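Local coordinates for uncharacterized protein (Pyrococcus furiosus, PDB 4XLZ), which probably removes an acetyl group from N,N'-diacetylchitobiose, as a metal-dependent deacetylase of carbohydrate esterase family 14, at residues 53-56 with 61-64; 234-239 with 244-249. All coordinates share one frame; numbering follows the deposited sequence.

Contact 1. Residues 53-56 with 61-64; sequences KKLS and EVIY
V62 meets residues 53-56 through one methyl group, CG2, which lies 3.9 Å from L55 CB and likewise 3.9 Å from S56 OG. The apolar part of the contact is therefore small: L55 offers the root of its side chain rather than its branched end, and only 111 Å² is buried between the two segments. The torsion of V62 explains the choice of methyl. With CG1 anti to the backbone N (chi1 178°), CG2 stays beside that N and leans toward the last turn of the helix.

The polar part runs through a water. Its oxygen accepts the backbone N-H of V62, with 2.9 Å from V62 N to the water, and sits 3.1 Å from S56 OG. No direct hydrogen bond joins the segments, so the water spans a gap that backbone and hydroxyl do not close themselves. S56 OG also hydrogen-bonds the carbonyl oxygen of L99, which ties the end of this helix to the end of helix 81-99. V62 is the second residue of strand 61-68, and the water takes up its N-H.

These two elements are the second half of a right-handed beta-alpha-beta crossover: strand 33-38, helix 43-57, then strand 61-68, with a short turn between the segments described here. V62 continues the apolar layer onto I52 of the same helix, C36 of the neighbouring strand and V101. The backbone of E61 and I63 pairs with strand 33-38 on one flank, while Y64 bonds to K103, the first residue of strand 103-109, on the other.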
loop_
_atom_site.group_PDB
_atom_site.type_symbol
_atom_site.label_atom_id
_atom_site.label_comp_id
_atom_site.label_asym_id
_atom_site.label_seq_id
_atom_site.Cartn_x
_atom_site.Cartn_y
_atom_site.Cartn_z
ATOM N N LYS A 53 13.651 8.309 -35.722
ATOM C CA LYS A 53 13.931 9.264 -36.872
ATOM C C LYS A 53 13.436 8.696 -38.188
ATOM O O LYS A 53 12.813 9.453 -38.938
ATOM C CB LYS A 53 15.419 9.485 -36.882
ATOM C CG LYS A 53 15.851 10.483 -38.159
ATOM C CD LYS A 53 15.354 11.889 -37.879
ATOM C CE LYS A 53 15.696 13.058 -38.997
ATOM N NZ LYS A 53 15.125 14.292 -38.136
ATOM N N LYS A 54 13.523 7.381 -38.468
ATOM C CA LYS A 54 12.957 6.808 -39.691
ATOM C C LYS A 54 11.519 7.016 -39.749
ATOM O O LYS A 54 10.870 7.362 -40.765
ATOM C CB LYS A 54 13.263 5.334 -39.819
ATOM C CG LYS A 54 14.728 5.063 -40.200
ATOM C CD LYS A 54 14.852 3.505 -40.545
ATOM C CE LYS A 54 15.955 3.020 -41.615
ATOM N NZ LYS A 54 17.117 3.965 -41.738
ATOM N N LEU A 55 10.869 6.747 -38.600
ATOM C CA LEU A 55 9.421 6.909 -38.611
ATOM C C LEU A 55 9.029 8.371 -38.827
ATOM O O LEU A 55 8.125 8.659 -39.673
ATOM C CB LEU A 55 8.855 6.436 -37.178
ATOM C CG LEU A 55 8.763 4.905 -36.998
ATOM C CD1 LEU A 55 8.592 4.631 -35.456
ATOM C CD2 LEU A 55 7.746 4.115 -37.768
ATOM N N SER A 56 9.626 9.329 -38.121
ATOM C CA SER A 56 9.257 10.748 -38.275
ATOM C C SER A 56 9.469 11.158 -39.779
ATOM O O SER A 56 8.644 11.866 -40.302
ATOM C CB SER A 56 10.221 11.618 -37.452
ATOM O OG SER A 56 9.789 11.451 -36.155
ATOM N N GLU A 61 3.624 10.415 -36.904
ATOM C CA GLU A 61 3.617 11.251 -35.727
ATOM C C GLU A 61 4.044 10.398 -34.497
ATOM O O GLU A 61 3.409 9.393 -34.251
ATOM C CB GLU A 61 2.189 11.807 -35.444
ATOM C CG GLU A 61 2.145 12.757 -34.331
ATOM C CD GLU A 61 0.769 13.341 -34.031
ATOM O OE1 GLU A 61 -0.131 13.048 -34.857
ATOM O OE2 GLU A 61 0.643 14.057 -33.026
ATOM N N VAL A 62 5.228 10.738 -34.015
ATOM C CA VAL A 62 5.814 9.976 -32.850
ATOM C C VAL A 62 5.657 10.858 -31.677
ATOM O O VAL A 62 6.023 12.021 -31.575
ATOM C CB VAL A 62 7.332 9.678 -33.060
ATOM C CG1 VAL A 62 7.810 8.952 -31.796
ATOM C CG2 VAL A 62 7.582 8.844 -34.319
ATOM N N ILE A 63 4.963 10.241 -30.640
ATOM C CA ILE A 63 4.711 10.918 -29.342
ATOM C C ILE A 63 5.383 10.115 -28.204
ATOM O O ILE A 63 5.320 8.907 -28.271
ATOM C CB ILE A 63 3.147 10.924 -29.103
ATOM C CG1 ILE A 63 2.502 11.786 -30.256
ATOM C CG2 ILE A 63 2.824 11.489 -27.706
ATOM C CD1 ILE A 63 0.969 11.504 -30.277
ATOM N N TYR A 64 5.961 10.811 -27.282
ATOM C CA TYR A 64 6.604 10.069 -26.105
ATOM C C TYR A 64 5.631 10.162 -24.914
ATOM O O TYR A 64 4.929 11.162 -24.700
ATOM C CB TYR A 64 7.823 10.783 -25.624
ATOM C CG TYR A 64 9.042 10.636 -26.535
ATOM C CD1 TYR A 64 9.041 9.925 -27.723
ATOM C CD2 TYR A 64 10.171 11.276 -26.071
ATOM C CE1 TYR A 64 10.282 9.811 -28.505
ATOM C CE2 TYR A 64 11.413 11.179 -26.808
ATOM C CZ TYR A 64 11.364 10.478 -27.964
ATOM O OH TYR A 64 12.536 10.399 -28.743
HETATM O O HOH W 1 6.975 12.597 -35.419
#

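Contact 2. Residues 234-239 with 244-249; sequences VTMFYG and VRYGEG
G239 and G247 come within 3.8 Å, CA to CA, where the last turns of helix 221-240 meet strand 247-250 in a helix-turn-strand connection; the short axes stand 80° apart. Neither residue has room for a CB, since one on G239 would clash with V244 O and one on G247 with G239 CA.

The carbonyl of T235 takes two N-H groups. G239 N, 2.8 Å from T235 O, makes the ordinary helical bond, and G247 N, also 2.8 Å from T235 O, arrives from the opposite face of the carbonyl plane in a nearly straight bond (164° at the hydrogen). Further along, V244 N lies 3.0 Å from G239 O, well above the plane of that carbonyl, so the connecting turn is fastened back onto the helix.

The hydroxyls find their partners elsewhere. T235 OG1 bonds to the carbonyls of L231 and R232, and touches the Y246 ring at CD1, 3.3 Å from OG1; Y246 OH bonds to R232, and Y238 OH to the carbonyl of T192. The carboxylate of the buried E248 forms a salt bridge with K208 and accepts hydrogen bonds from T51 OG1 and G50 N.

M236 CG, of a selenomethionine, rests at the edge of the Y246 ring, 3.7 Å from Y246 CE1. An alanine in place of Y238 would remove the ring over G249 and would probably leave a gap there, with the T192 carbonyl short of a partner. One face of the ring covers that glycine: G249 CA lies 3.9 Å from the Y238 ring centroid, a CH-pi contact 20° off the ring normal.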
loop_
_atom_site.group_PDB
_atom_site.type_symbol
_atom_site.label_atom_id
_atom_site.label_comp_id
_atom_site.label_asym_id
_atom_site.label_seq_id
_atom_site.Cartn_x
_atom_site.Cartn_y
_atom_site.Cartn_z
ATOM N N VAL A 234 25.809 -2.931 -28.657
ATOM C CA VAL A 234 24.367 -3.317 -28.771
ATOM C C VAL A 234 23.840 -3.194 -30.197
ATOM O O VAL A 234 23.136 -4.077 -30.691
ATOM C CB VAL A 234 23.558 -2.485 -27.750
ATOM C CG1 VAL A 234 22.086 -2.730 -27.919
ATOM C CG2 VAL A 234 23.948 -2.856 -26.322
ATOM N N THR A 235 24.149 -2.094 -30.875
ATOM C CA THR A 235 23.637 -1.980 -32.287
ATOM C C THR A 235 24.225 -3.012 -33.239
ATOM O O THR A 235 23.583 -3.378 -34.187
ATOM C CB THR A 235 23.794 -0.534 -32.829
ATOM O OG1 THR A 235 25.133 -0.162 -32.686
ATOM C CG2 THR A 235 23.127 0.381 -31.730
HETATM N N MSE A 236 25.481 -3.426 -32.938
HETATM C CA MSE A 236 26.053 -4.534 -33.711
HETATM C C MSE A 236 25.380 -5.844 -33.437
HETATM O O MSE A 236 25.180 -6.646 -34.308
HETATM C CB MSE A 236 27.563 -4.614 -33.540
HETATM C CG MSE A 236 28.196 -3.303 -34.025
HETATM SE SE MSE A 236 30.163 -3.309 -33.600
HETATM C CE MSE A 236 30.552 -4.673 -34.843
ATOM N N PHE A 237 25.052 -6.071 -32.168
ATOM C CA PHE A 237 24.328 -7.284 -31.788
ATOM C C PHE A 237 23.054 -7.410 -32.644
ATOM O O PHE A 237 22.803 -8.476 -33.165
ATOM C CB PHE A 237 23.984 -7.166 -30.256
ATOM C CG PHE A 237 23.056 -8.241 -29.725
ATOM C CD1 PHE A 237 21.684 -7.968 -29.523
ATOM C CD2 PHE A 237 23.562 -9.506 -29.451
ATOM C CE1 PHE A 237 20.815 -9.000 -29.042
ATOM C CE2 PHE A 237 22.715 -10.509 -28.874
ATOM C CZ PHE A 237 21.340 -10.237 -28.672
ATOM N N TYR A 238 22.296 -6.313 -32.740
ATOM C CA TYR A 238 21.071 -6.380 -33.548
ATOM C C TYR A 238 21.341 -6.406 -35.066
ATOM O O TYR A 238 20.747 -7.197 -35.810
ATOM C CB TYR A 238 20.195 -5.145 -33.211
ATOM C CG TYR A 238 19.615 -5.203 -31.775
ATOM C CD1 TYR A 238 18.856 -6.299 -31.402
ATOM C CD2 TYR A 238 19.813 -4.144 -30.918
ATOM C CE1 TYR A 238 18.367 -6.336 -30.039
ATOM C CE2 TYR A 238 19.339 -4.158 -29.632
ATOM C CZ TYR A 238 18.564 -5.263 -29.254
ATOM O OH TYR A 238 18.055 -5.279 -27.909
ATOM N N GLY A 239 22.268 -5.519 -35.494
ATOM C CA GLY A 239 22.442 -5.426 -36.957
ATOM C C GLY A 239 23.010 -6.759 -37.521
ATOM O O GLY A 239 22.591 -7.142 -38.637
ATOM N N VAL A 244 23.598 -6.327 -41.379
ATOM C CA VAL A 244 23.916 -4.910 -41.480
ATOM C C VAL A 244 24.787 -4.518 -40.303
ATOM O O VAL A 244 24.955 -5.234 -39.310
ATOM C CB VAL A 244 22.626 -3.978 -41.641
ATOM C CG1 VAL A 244 21.711 -4.406 -42.719
ATOM C CG2 VAL A 244 21.891 -3.876 -40.230
ATOM N N ARG A 245 25.478 -3.373 -40.455
ATOM C CA ARG A 245 26.432 -2.948 -39.420
ATOM C C ARG A 245 25.673 -2.636 -38.061
ATOM O O ARG A 245 26.119 -3.131 -37.074
ATOM C CB ARG A 245 27.213 -1.703 -39.867
ATOM C CG ARG A 245 28.385 -1.456 -39.004
ATOM C CD ARG A 245 29.149 -0.214 -39.484
ATOM N NE ARG A 245 30.354 -0.079 -38.692
ATOM C CZ ARG A 245 31.118 1.070 -38.629
ATOM N NH1 ARG A 245 32.233 1.065 -37.878
ATOM N NH2 ARG A 245 30.796 2.241 -39.237
ATOM N N TYR A 246 24.691 -1.751 -38.157
ATOM C CA TYR A 246 24.018 -1.266 -36.914
ATOM C C TYR A 246 22.524 -1.457 -37.118
ATOM O O TYR A 246 21.918 -1.017 -38.093
ATOM C CB TYR A 246 24.313 0.235 -36.722
ATOM C CG TYR A 246 25.784 0.532 -36.523
ATOM C CD1 TYR A 246 26.548 -0.231 -35.624
ATOM C CD2 TYR A 246 26.298 1.659 -37.133
ATOM C CE1 TYR A 246 27.936 0.138 -35.379
ATOM C CE2 TYR A 246 27.645 2.023 -36.905
ATOM C CZ TYR A 246 28.429 1.276 -36.058
ATOM O OH TYR A 246 29.749 1.515 -35.729
ATOM N N GLY A 247 21.919 -2.090 -36.080
ATOM C CA GLY A 247 20.447 -2.298 -36.112
ATOM C C GLY A 247 19.850 -1.952 -34.729
ATOM O O GLY A 247 20.507 -1.820 -33.732
ATOM N N GLU A 248 18.542 -1.699 -34.820
ATOM C CA GLU A 248 17.701 -1.658 -33.567
ATOM C C GLU A 248 16.695 -2.804 -33.619
ATOM O O GLU A 248 16.046 -3.036 -34.604
ATOM C CB GLU A 248 16.936 -0.327 -33.508
ATOM C CG GLU A 248 17.896 0.796 -33.052
ATOM C CD GLU A 248 17.293 2.205 -33.133
ATOM O OE1 GLU A 248 16.189 2.332 -33.610
ATOM O OE2 GLU A 248 18.021 3.124 -32.669
ATOM N N GLY A 249 16.642 -3.536 -32.480
ATOM C CA GLY A 249 15.780 -4.680 -32.463
ATOM C C GLY A 249 14.461 -4.479 -31.679
ATOM O O GLY A 249 14.455 -3.734 -30.670
#

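Contact 1 comes first along the chain and contact 2 follows near its C-terminal end; their centres lie 20 Å apart, and even their nearest atoms are separated by about 7 Å. Contact 1 belongs to the parallel five-stranded sheet, where helix 43-57 returns to strand 61-68; contact 2 belongs to the small antiparallel pair 197-200 with 247-250 and the long helix 221-240. Helix 43-57 links them: it supplies L55 and S56 to contact 1, and a few residues earlier G50 and T51 bond to E248. The later helix-strand unit is thus joined to the core crossover, while its outer side, through F237, packs on a second subunit.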